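Local structure of uncharacterized protein (Thermus thermophilus HB8, 6SCE) at residues A[254-258]-A[573-578]; A[314-320]-A[341-346]. The protein is a CRISPR-associated DNA nuclease of type III defence, with CARF-type ligand binding, that is activated by cyclic oligoadenylate. All coordinates share one frame. Where two conformers were deposited one is given. Residues are numbered along the deposited sequence.

Interaction 1: A[254-258]-A[573-578]; sequences AREYG and ELVRSV
The end of helix 240-257 meets the last turns of helix 561-579, closest at Tyr257 and Ser577, with CA atoms 5.7 Å apart. Gly258 (phi 76°, psi 30°) closes the first helix in a Schellman motif; the second runs on through a wider pi-type turn at 575-578. The CA-to-CB bond of Ser577 points toward 254-258; in the given conformer (chi1 m) CB lies 3.2 Å from Glu256 O, a buried carbonyl without a polar partner. No direct hydrogen bond crosses; a water donates to Tyr257 O (3.2 Å) and Glu573 OE1 (3.0 Å), 2.5 Å from Ser577 OG. The m,m rotamer of Glu573 brings OE1 2.9 Å from Arg576 NH2, a salt bridge. Glu256, chi1 t, makes van der Waals approaches from CG to Val578 CG2 and OE2 to Leu574 CD1 (both 3.9 Å). Tyr257, chi1 m, sets CD1 4.2 Å from Glu573 CB. Arg206 NH2 forms a salt bridge with Glu256 OE2 and a hydrogen bond with Tyr257 OH; Thr540 also bonds OE2, Tyr434 OH bonds OE1. This direct and water-bridged helix-helix contact probably joins two domains: helix 240-257 lies between strands 225-229 and 260-262 in sequence, helix 561-579 between 551-558 and 584-592, with Phe554 backing Leu574 and Val578.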
ATOM      1  N   ALA A 254       0.554   7.375 -14.140  1.00 34.49           N
ATOM      2  CA  ALA A 254       0.280   5.952 -13.994  1.00 35.36           C
ATOM      3  C   ALA A 254       1.161   5.301 -12.935  1.00 40.65           C
ATOM      4  O   ALA A 254       0.682   4.479 -12.146  1.00 36.73           O
ATOM      5  CB  ALA A 254       0.448   5.226 -15.314  1.00 36.06           C
ATOM      6  N   ARG A 255       2.448   5.642 -12.932  1.00 38.54           N
ATOM      7  CA  ARG A 255       3.329   5.134 -11.905  1.00 42.66           C
ATOM      8  C   ARG A 255       2.867   5.616 -10.515  1.00 38.87           C
ATOM      9  O   ARG A 255       2.809   4.820  -9.589  1.00 42.77           O
ATOM     10  CB  ARG A 255       4.775   5.546 -12.159  1.00 47.02           C
ATOM     11  CG  ARG A 255       5.745   4.925 -11.157  1.00 57.60           C
ATOM     12  CD  ARG A 255       7.189   5.301 -11.440  1.00 63.05           C
ATOM     13  NE  ARG A 255       7.864   4.312 -12.279  1.00 71.24           N
ATOM     14  CZ  ARG A 255       9.171   4.313 -12.535  1.00 77.64           C
ATOM     15  NH1 ARG A 255       9.966   5.251 -12.020  1.00 77.72           N
ATOM     16  NH2 ARG A 255       9.691   3.371 -13.313  1.00 81.97           N
ATOM     17  N   GLU A 256       2.516   6.891 -10.413  1.00 37.96           N
ATOM     18  CA  GLU A 256       2.112   7.491  -9.151  1.00 41.98           C
ATOM     19  C   GLU A 256       0.868   6.851  -8.544  1.00 46.68           C
ATOM     20  O   GLU A 256       0.811   6.640  -7.333  1.00 44.52           O
ATOM     21  CB  GLU A 256       1.911   8.979  -9.322  1.00 44.34           C
ATOM     22  CG  GLU A 256       1.465   9.682  -8.045  1.00 48.35           C
ATOM     23  CD  GLU A 256       1.981  11.079  -7.961  1.00 50.19           C
ATOM     24  OE1 GLU A 256       3.225  11.223  -7.864  1.00 50.50           O
ATOM     25  OE2 GLU A 256       1.145  12.021  -7.988  1.00 53.01           O
ATOM     26  N   TYR A 257      -0.119   6.511  -9.364  1.00 42.81           N
ATOM     27  CA  TYR A 257      -1.353   5.925  -8.832  1.00 43.89           C
ATOM     28  C   TYR A 257      -1.469   4.420  -8.970  1.00 40.64           C
ATOM     29  O   TYR A 257      -2.537   3.844  -8.699  1.00 44.41           O
ATOM     30  CB  TYR A 257      -2.542   6.622  -9.456  1.00 44.66           C
ATOM     31  CG  TYR A 257      -2.505   8.113  -9.293  1.00 47.05           C
ATOM     32  CD1 TYR A 257      -2.461   8.709  -8.034  1.00 49.74           C
ATOM     33  CD2 TYR A 257      -2.539   8.938 -10.407  1.00 50.84           C
ATOM     34  CE1 TYR A 257      -2.429  10.090  -7.896  1.00 50.28           C
ATOM     35  CE2 TYR A 257      -2.526  10.307 -10.288  1.00 51.47           C
ATOM     36  CZ  TYR A 257      -2.469  10.887  -9.039  1.00 55.10           C
ATOM     37  OH  TYR A 257      -2.456  12.272  -8.980  1.00 52.68           O
ATOM     38  N   GLY A 258      -0.387   3.757  -9.388  1.00 37.80           N
ATOM     39  CA  GLY A 258      -0.389   2.305  -9.492  1.00 37.33           C
ATOM     40  C   GLY A 258      -1.144   1.712 -10.689  1.00 38.76           C
ATOM     41  O   GLY A 258      -1.638   0.591 -10.640  1.00 36.74           O
ATOM     42  N   GLU A 573      -6.165   9.478  -3.229  1.00 40.82           N
ATOM     43  CA  GLU A 573      -5.362   8.514  -3.989  1.00 42.13           C
ATOM     44  C   GLU A 573      -3.878   8.799  -3.836  1.00 39.52           C
ATOM     45  O   GLU A 573      -3.074   7.864  -3.794  1.00 36.84           O
ATOM     46  CB  GLU A 573      -5.749   8.530  -5.475  1.00 42.86           C
ATOM     47  CG  GLU A 573      -7.220   8.238  -5.750  1.00 44.91           C
ATOM     48  CD  GLU A 573      -7.665   6.863  -5.292  1.00 48.50           C
ATOM     49  OE1 GLU A 573      -6.818   5.960  -5.146  1.00 50.24           O
ATOM     50  OE2 GLU A 573      -8.877   6.685  -5.071  1.00 59.94           O
ATOM     51  N   LEU A 574      -3.508  10.079  -3.785  1.00 34.74           N
ATOM     52  CA  LEU A 574      -2.111  10.448  -3.546  1.00 38.00           C
ATOM     53  C   LEU A 574      -1.681   9.933  -2.178  1.00 35.46           C
ATOM     54  O   LEU A 574      -0.600   9.375  -2.024  1.00 33.90           O
ATOM     55  CB  LEU A 574      -1.914  11.976  -3.606  1.00 38.20           C
ATOM     56  CG  LEU A 574      -0.559  12.491  -3.127  1.00 41.71           C
ATOM     57  CD1 LEU A 574       0.517  12.098  -4.141  1.00 42.12           C
ATOM     58  CD2 LEU A 574      -0.587  13.994  -2.864  1.00 43.74           C
ATOM     59  N   VAL A 575      -2.535  10.150  -1.183  1.00 34.57           N
ATOM     60  CA  VAL A 575      -2.237   9.718   0.182  1.00 35.95           C
ATOM     61  C   VAL A 575      -2.034   8.196   0.200  1.00 34.94           C
ATOM     62  O   VAL A 575      -1.028   7.711   0.724  1.00 33.73           O
ATOM     63  CB  VAL A 575      -3.348  10.165   1.151  1.00 35.90           C
ATOM     64  CG1 VAL A 575      -3.228   9.464   2.515  1.00 34.38           C
ATOM     65  CG2 VAL A 575      -3.292  11.689   1.330  1.00 36.10           C
ATOM     66  N   ARG A 576      -2.974   7.469  -0.408  1.00 34.81           N
ATOM     67  CA  ARG A 576      -2.923   6.016  -0.442  1.00 38.05           C
ATOM     68  C   ARG A 576      -1.682   5.502  -1.149  1.00 35.46           C
ATOM     69  O   ARG A 576      -0.953   4.658  -0.617  1.00 32.80           O
ATOM     70  CB  ARG A 576      -4.179   5.421  -1.116  1.00 41.01           C
ATOM     71  CG  ARG A 576      -4.135   3.893  -1.272  1.00 46.21           C
ATOM     72  CD  ARG A 576      -5.445   3.308  -1.806  1.00 52.84           C
ATOM     73  NE  ARG A 576      -5.695   3.660  -3.211  1.00 59.41           N
ATOM     74  CZ  ARG A 576      -5.335   2.934  -4.281  1.00 64.67           C
ATOM     75  NH1 ARG A 576      -4.697   1.772  -4.159  1.00 67.69           N
ATOM     76  NH2 ARG A 576      -5.618   3.379  -5.502  1.00 65.35           N
ATOM     77  N   SER A 577      -1.443   6.006  -2.348  1.00 35.67           N
ATOM     78  CA  SER A 577      -0.403   5.450  -3.203  0.50 36.87           C
ATOM     79  C   SER A 577       0.994   5.858  -2.768  1.00 35.57           C
ATOM     80  O   SER A 577       1.872   5.006  -2.628  1.00 35.40           O
ATOM     81  CB  SER A 577      -0.654   5.844  -4.649  0.50 38.55           C
ATOM     82  OG  SER A 577      -1.874   5.280  -5.074  0.50 41.90           O
ATOM     83  N   VAL A 578       1.190   7.155  -2.533  1.00 32.15           N
ATOM     84  CA  VAL A 578       2.502   7.671  -2.221  1.00 32.75           C
ATOM     85  C   VAL A 578       2.786   7.639  -0.701  1.00 33.16           C
ATOM     86  O   VAL A 578       3.892   7.290  -0.291  1.00 35.22           O
ATOM     87  CB  VAL A 578       2.698   9.098  -2.780  1.00 34.53           C
ATOM     88  CG1 VAL A 578       4.040   9.661  -2.343  1.00 33.36           C
ATOM     89  CG2 VAL A 578       2.561   9.091  -4.309  1.00 35.70           C
TER
HETATM   90  O   HOH W   1      -4.067   5.369  -6.317  1.00 63.45           O

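Interaction 2: A[314-320]-A[341-346]; sequences PREVYLL and VRVHRS
At the apolar centre Val317 CG1 lies 3.8 Å from Val341 CG1 and 3.7 Å from Val343 CG2, while Leu319 CD1 reaches Val343 CG1 at 4.2 Å; Val317 takes chi1 p, the other two valines t. This is the strand pair of a beta-alpha-beta crossover, whose linking helix 326-338 covers the valine face through Phe336, at the edge of a sheet with the 3-2-1-4 order of a Rossmann-like fold, consistent with a CARF domain. Strands 316-320 and 342-346 are extended (phi -72° to -151°, psi 120° to 153°), unlike Arg315 (-95°/-25°), and run parallel, axes 4.7 Å apart and inclined at 18°, pairing Glu316 with Arg342 through to Leu320 with Ser346. The backbone bonds follow the staggered parallel pattern: Arg342 N to Arg315 O (2.9 Å), Val317 N to Arg342 O (2.8 Å), His344 N to Val317 O (2.9 Å), Leu319 N to His344 O (2.8 Å) and Ser346 N to Leu319 O (3.1 Å). On the opposite face Tyr318, chi1 m, has His344 CD2 over its ring, 3.4 Å from CZ, and its hydroxyl bonds Pro286 O. Toward the exposed Arg342 this face turns polar: buried Glu316 (chi1 m, chi2 t) forms a salt bridge from OE2 to Arg342 NH1 at 3.4 Å, OE2 also receiving Gln289 N, whereas OE1 accepts His344 NE2 at 2.7 Å with an N-H...O angle of 165°.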
ATOM      1  N   PRO A 314      21.191  -0.468  10.719  1.00 33.91           N
ATOM      2  CA  PRO A 314      22.112  -1.391  10.108  1.00 34.57           C
ATOM      3  C   PRO A 314      23.323  -0.737   9.443  1.00 35.30           C
ATOM      4  O   PRO A 314      23.231   0.404   8.974  1.00 34.55           O
ATOM      5  CB  PRO A 314      21.249  -2.045   9.022  1.00 35.26           C
ATOM      6  CG  PRO A 314      20.322  -0.959   8.615  1.00 33.16           C
ATOM      7  CD  PRO A 314      19.985  -0.275   9.897  1.00 34.05           C
ATOM      8  N   ARG A 315      24.417  -1.496   9.400  1.00 37.77           N
ATOM      9  CA  ARG A 315      25.579  -1.142   8.601  0.50 38.95           C
ATOM     10  C   ARG A 315      25.520  -1.828   7.229  1.00 39.08           C
ATOM     11  O   ARG A 315      26.103  -1.339   6.275  1.00 36.27           O
ATOM     12  CB  ARG A 315      26.874  -1.491   9.350  0.50 39.44           C
ATOM     13  CG  ARG A 315      27.053  -0.722  10.658  0.50 41.55           C
ATOM     14  CD  ARG A 315      28.488  -0.816  11.176  0.50 43.71           C
ATOM     15  NE  ARG A 315      28.811   0.163  12.216  0.50 43.51           N
ATOM     16  CZ  ARG A 315      28.633  -0.032  13.518  0.50 44.61           C
ATOM     17  NH1 ARG A 315      28.120  -1.169  13.959  0.50 43.17           N
ATOM     18  NH2 ARG A 315      28.972   0.918  14.385  0.50 45.67           N
ATOM     19  N   GLU A 316      24.816  -2.962   7.136  1.00 35.55           N
ATOM     20  CA  GLU A 316      24.584  -3.651   5.868  1.00 35.20           C
ATOM     21  C   GLU A 316      23.107  -4.069   5.786  1.00 35.44           C
ATOM     22  O   GLU A 316      22.519  -4.501   6.780  1.00 31.79           O
ATOM     23  CB  GLU A 316      25.455  -4.907   5.718  1.00 38.71           C
ATOM     24  CG  GLU A 316      26.949  -4.657   5.861  1.00 40.27           C
ATOM     25  CD  GLU A 316      27.819  -5.745   5.267  1.00 44.22           C
ATOM     26  OE1 GLU A 316      27.494  -6.305   4.198  1.00 46.56           O
ATOM     27  OE2 GLU A 316      28.865  -6.028   5.868  1.00 46.72           O
ATOM     28  N   VAL A 317      22.539  -3.918   4.604  1.00 31.53           N
ATOM     29  CA  VAL A 317      21.166  -4.277   4.365  1.00 31.69           C
ATOM     30  C   VAL A 317      21.119  -5.199   3.166  1.00 30.24           C
ATOM     31  O   VAL A 317      21.829  -5.002   2.181  1.00 32.99           O
ATOM     32  CB  VAL A 317      20.256  -3.041   4.217  1.00 29.53           C
ATOM     33  CG1 VAL A 317      20.661  -2.175   3.041  1.00 34.14           C
ATOM     34  CG2 VAL A 317      18.804  -3.472   4.072  1.00 30.86           C
ATOM     35  N   TYR A 318      20.303  -6.230   3.270  1.00 28.25           N
ATOM     36  CA  TYR A 318      20.101  -7.167   2.185  1.00 28.16           C
ATOM     37  C   TYR A 318      18.658  -7.063   1.768  1.00 30.32           C
ATOM     38  O   TYR A 318      17.796  -7.244   2.614  1.00 30.34           O
ATOM     39  CB  TYR A 318      20.373  -8.583   2.652  1.00 28.31           C
ATOM     40  CG  TYR A 318      21.840  -8.866   2.947  1.00 30.01           C
ATOM     41  CD1 TYR A 318      22.415  -8.454   4.134  1.00 30.75           C
ATOM     42  CD2 TYR A 318      22.631  -9.575   2.038  1.00 30.52           C
ATOM     43  CE1 TYR A 318      23.754  -8.720   4.413  1.00 31.87           C
ATOM     44  CE2 TYR A 318      23.966  -9.833   2.301  1.00 31.56           C
ATOM     45  CZ  TYR A 318      24.529  -9.406   3.485  1.00 33.00           C
ATOM     46  OH  TYR A 318      25.863  -9.676   3.771  1.00 32.94           O
ATOM     47  N   LEU A 319      18.423  -6.711   0.509  1.00 26.65           N
ATOM     48  CA  LEU A 319      17.107  -6.411  -0.021  1.00 28.37           C
ATOM     49  C   LEU A 319      16.782  -7.357  -1.163  1.00 29.42           C
ATOM     50  O   LEU A 319      17.536  -7.426  -2.130  1.00 30.41           O
ATOM     51  CB  LEU A 319      17.036  -4.962  -0.510  1.00 28.54           C
ATOM     52  CG  LEU A 319      17.302  -3.860   0.497  1.00 30.05           C
ATOM     53  CD1 LEU A 319      17.355  -2.491  -0.145  1.00 30.53           C
ATOM     54  CD2 LEU A 319      16.239  -3.915   1.599  1.00 32.13           C
ATOM     55  N   LEU A 320      15.681  -8.103  -1.053  1.00 26.71           N
ATOM     56  CA  LEU A 320      15.237  -9.011  -2.098  1.00 27.01           C
ATOM     57  C   LEU A 320      13.873  -8.649  -2.590  1.00 30.93           C
ATOM     58  O   LEU A 320      12.992  -8.353  -1.796  1.00 27.18           O
ATOM     59  CB  LEU A 320      15.198 -10.453  -1.574  1.00 29.06           C
ATOM     60  CG  LEU A 320      16.505 -11.074  -1.101  1.00 31.22           C
ATOM     61  CD1 LEU A 320      16.298 -12.511  -0.607  1.00 32.34           C
ATOM     62  CD2 LEU A 320      17.531 -11.047  -2.200  1.00 35.94           C
ATOM     63  N   VAL A 341      24.833   3.068   4.406  1.00 38.14           N
ATOM     64  CA  VAL A 341      24.632   1.642   4.646  1.00 36.52           C
ATOM     65  C   VAL A 341      25.063   0.865   3.430  1.00 35.33           C
ATOM     66  O   VAL A 341      24.683   1.229   2.337  1.00 37.80           O
ATOM     67  CB  VAL A 341      23.145   1.318   4.955  1.00 36.37           C
ATOM     68  CG1 VAL A 341      22.963  -0.164   5.244  1.00 36.92           C
ATOM     69  CG2 VAL A 341      22.675   2.129   6.150  1.00 38.04           C
ATOM     70  N   ARG A 342      25.832  -0.205   3.608  1.00 36.84           N
ATOM     71  CA  ARG A 342      26.169  -1.078   2.473  1.00 40.10           C
ATOM     72  C   ARG A 342      24.943  -1.894   2.032  1.00 38.37           C
ATOM     73  O   ARG A 342      24.329  -2.582   2.843  1.00 36.28           O
ATOM     74  CB  ARG A 342      27.299  -2.040   2.797  1.00 42.52           C
ATOM     75  CG  ARG A 342      27.833  -2.775   1.570  1.00 48.08           C
ATOM     76  CD  ARG A 342      28.918  -3.777   1.919  1.00 54.41           C
ATOM     77  NE  ARG A 342      30.196  -3.109   2.118  1.00 61.17           N
ATOM     78  CZ  ARG A 342      30.804  -2.895   3.289  1.00 68.22           C
ATOM     79  NH1 ARG A 342      30.298  -3.320   4.458  1.00 66.69           N
ATOM     80  NH2 ARG A 342      31.967  -2.249   3.282  1.00 69.73           N
ATOM     81  N   VAL A 343      24.620  -1.827   0.752  1.00 36.37           N
ATOM     82  CA  VAL A 343      23.430  -2.493   0.221  1.00 36.54           C
ATOM     83  C   VAL A 343      23.781  -3.700  -0.645  1.00 37.33           C
ATOM     84  O   VAL A 343      24.610  -3.607  -1.539  1.00 38.19           O
ATOM     85  CB  VAL A 343      22.600  -1.541  -0.627  1.00 37.13           C
ATOM     86  CG1 VAL A 343      21.387  -2.275  -1.199  1.00 37.93           C
ATOM     87  CG2 VAL A 343      22.170  -0.349   0.202  1.00 37.88           C
ATOM     88  N   HIS A 344      23.126  -4.821  -0.386  1.00 32.80           N
ATOM     89  CA  HIS A 344      23.167  -5.978  -1.264  1.00 32.96           C
ATOM     90  C   HIS A 344      21.735  -6.263  -1.684  1.00 35.12           C
ATOM     91  O   HIS A 344      20.823  -6.231  -0.853  1.00 35.47           O
ATOM     92  CB  HIS A 344      23.720  -7.161  -0.526  1.00 31.54           C
ATOM     93  CG  HIS A 344      24.983  -6.877   0.216  1.00 36.70           C
ATOM     94  ND1 HIS A 344      26.204  -6.731  -0.416  1.00 40.08           N
ATOM     95  CD2 HIS A 344      25.223  -6.723   1.539  1.00 39.37           C
ATOM     96  CE1 HIS A 344      27.137  -6.495   0.488  1.00 40.28           C
ATOM     97  NE2 HIS A 344      26.570  -6.494   1.681  1.00 42.91           N
ATOM     98  N   ARG A 345      21.541  -6.553  -2.957  1.00 33.86           N
ATOM     99  CA  ARG A 345      20.221  -6.748  -3.502  1.00 35.77           C
ATOM    100  C   ARG A 345      20.272  -7.919  -4.404  1.00 37.04           C
ATOM    101  O   ARG A 345      21.315  -8.196  -4.987  1.00 36.23           O
ATOM    102  CB  ARG A 345      19.782  -5.529  -4.301  1.00 40.37           C
ATOM    103  CG  ARG A 345      20.838  -5.004  -5.268  1.00 45.79           C
ATOM    104  CD  ARG A 345      20.338  -3.768  -6.002  1.00 50.33           C
ATOM    105  NE  ARG A 345      19.554  -4.150  -7.163  1.00 56.55           N
ATOM    106  CZ  ARG A 345      18.957  -3.305  -7.998  1.00 63.55           C
ATOM    107  NH1 ARG A 345      19.017  -1.985  -7.810  1.00 65.16           N
ATOM    108  NH2 ARG A 345      18.267  -3.800  -9.017  1.00 66.57           N
ATOM    109  N   SER A 346      19.149  -8.596  -4.552  1.00 32.66           N
ATOM    110  CA  SER A 346      19.017  -9.593  -5.575  1.00 32.65           C
ATOM    111  C   SER A 346      17.567  -9.693  -5.989  1.00 31.92           C
ATOM    112  O   SER A 346      16.666  -9.366  -5.200  1.00 31.77           O
ATOM    113  CB  SER A 346      19.525 -10.954  -5.070  1.00 34.46           C
ATOM    114  OG  SER A 346      19.643 -11.870  -6.155  1.00 34.06           O
TER

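Both contacts are largely buried, yet they lie in different parts of the fold and share no element: their centres are about 26 Å apart and their nearest atoms about 12 Å. Interaction 1, its centre about 9 Å from the chain centre, joins segments 315 residues apart in sequence and buries just 244 Å², with no direct hydrogen bond between them. Interaction 2, its centre about 22 Å from the chain centre, joins strands separated by a single helix, buries 602 Å² and has five backbone hydrogen bonds. It pairs the edge strand 342-347 of one sheet with its neighbour 316-321; interaction 1 instead joins helices associated with two different sheets, probably separate domains.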